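Local structure of major Capsid Protein VP1 (Chimpanzee polyomavirus Bob, 6Y9I) at residues T163-P166 with N167-A170. The protein is the major capsid protein that assembles into pentamers forming the outer shell of the virus and probably binds glycan receptors on host cells. Sequence-based numbering, arbitrary orientation.
Sequences TIHP and NDIA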
loop_
_atom_site.group_PDB
_atom_site.type_symbol
_atom_site.label_atom_id
_atom_site.label_comp_id
_atom_site.label_asym_id
_atom_site.label_seq_id
_atom_site.Cartn_x
_atom_site.Cartn_y
_atom_site.Cartn_z
ATOM N N THR A 163 33.455 0.120 15.947
ATOM C CA THR A 163 32.763 -0.351 14.734
ATOM C C THR A 163 33.806 -0.702 13.696
ATOM O O THR A 163 34.955 -0.221 13.825
ATOM C CB THR A 163 31.813 0.697 14.127
ATOM O OG1 THR A 163 32.391 2.005 14.033
ATOM C CG2 THR A 163 30.547 0.802 14.938
ATOM N N ILE A 164 33.394 -1.513 12.722
ATOM C CA ILE A 164 34.207 -1.866 11.540
ATOM C C ILE A 164 33.521 -1.267 10.321
ATOM O O ILE A 164 32.285 -1.318 10.236
ATOM C CB ILE A 164 34.417 -3.379 11.413
ATOM C CG1 ILE A 164 35.320 -3.720 10.231
ATOM C CG2 ILE A 164 33.102 -4.132 11.340
ATOM C CD1 ILE A 164 36.143 -4.964 10.459
ATOM N N HIS A 165 34.320 -0.723 9.420
ATOM C CA HIS A 165 33.891 -0.117 8.143
ATOM C C HIS A 165 34.374 -0.992 7.000
ATOM O O HIS A 165 35.376 -1.697 7.112
ATOM C CB HIS A 165 34.416 1.322 8.076
ATOM C CG HIS A 165 34.127 2.077 9.324
ATOM N ND1 HIS A 165 32.836 2.398 9.699
ATOM C CD2 HIS A 165 34.939 2.546 10.295
ATOM C CE1 HIS A 165 32.865 3.036 10.849
ATOM N NE2 HIS A 165 34.139 3.141 11.241
ATOM N N PRO A 166 33.666 -0.975 5.856
ATOM C CA PRO A 166 34.083 -1.757 4.704
ATOM C C PRO A 166 35.546 -1.565 4.275
ATOM O O PRO A 166 36.132 -2.554 3.923
ATOM C CB PRO A 166 33.128 -1.269 3.610
ATOM C CG PRO A 166 31.871 -0.920 4.369
ATOM C CD PRO A 166 32.379 -0.288 5.644
ATOM N N ASN A 167 36.086 -0.343 4.306
ATOM C CA ASN A 167 37.485 -0.111 3.863
ATOM C C ASN A 167 38.519 -0.665 4.854
ATOM O O ASN A 167 39.645 -0.925 4.375
ATOM C CB ASN A 167 37.800 1.335 3.498
ATOM C CG ASN A 167 38.886 1.336 2.447
ATOM O OD1 ASN A 167 38.886 0.478 1.564
ATOM N ND2 ASN A 167 39.838 2.244 2.558
ATOM N N ASP A 168 38.161 -0.864 6.126
ATOM C CA ASP A 168 38.959 -1.592 7.142
ATOM C C ASP A 168 39.235 -2.978 6.578
ATOM O O ASP A 168 40.307 -3.493 6.816
ATOM C CB ASP A 168 38.263 -1.711 8.508
ATOM C CG ASP A 168 38.058 -0.400 9.263
ATOM O OD1 ASP A 168 38.796 0.561 8.972
ATOM O OD2 ASP A 168 37.150 -0.323 10.150
ATOM N N ILE A 169 38.306 -3.549 5.819
ATOM C CA ILE A 169 38.508 -4.897 5.231
ATOM C C ILE A 169 39.098 -4.739 3.839
ATOM O O ILE A 169 40.097 -5.387 3.576
ATOM C CB ILE A 169 37.206 -5.712 5.256
ATOM C CG1 ILE A 169 36.875 -6.048 6.708
ATOM C CG2 ILE A 169 37.329 -6.956 4.389
ATOM C CD1 ILE A 169 35.440 -5.947 7.040
ATOM N N ALA A 170 38.522 -3.890 3.000
ATOM C CA ALA A 170 38.890 -3.768 1.573
ATOM C C ALA A 170 40.280 -3.121 1.431
ATOM O O ALA A 170 40.972 -3.466 0.458
ATOM C CB ALA A 170 37.837 -2.972 0.853
HETATM O O HOH W 1 37.105 0.779 12.945
#
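Thr-163 meets Asp-168 through a water that donates to both Thr-163 O and Asp-168 OD2, while Thr-163 OG1 turns elsewhere, to Ser-61. In Ile-164, CG1 stands anti to the backbone N (chi1 -177°), a setting that carries Ile-164 CD1 to within 3.6 Å of Ile-169 CD1; the two side chains cross at about a right angle, end against end. His-165 N donates to Asp-168 OD2 at 2.9 Å, nearly straight at 167°, and meets the oxygen from above the carboxylate plane; with the water this gives the oxygen two donors. A side chain of the first turn thus ties down the amide three residues earlier, one of the two bonds of a capping box; the return bond, from Asp-168 N, goes weakly to the backbone His-165 O and not to a side chain. The imidazole lies alongside the Asp-168 carboxylate, pointing the same way, their planes 57° apart, its ND1 committed to Glu-201 and its ring stacked with Tyr-155. Pro-166 O then accepts twice: from Ala-170 N at 2.9 Å, within the carbonyl plane, and from Ile-169 N at 3.1 Å, well above it. The short helix follows the long loop after strand 142-146, with Pro-166 and Ile-169 resting on Trp-202 of strand 202-204, an outer strand, within this chain, of the small three-stranded sheet.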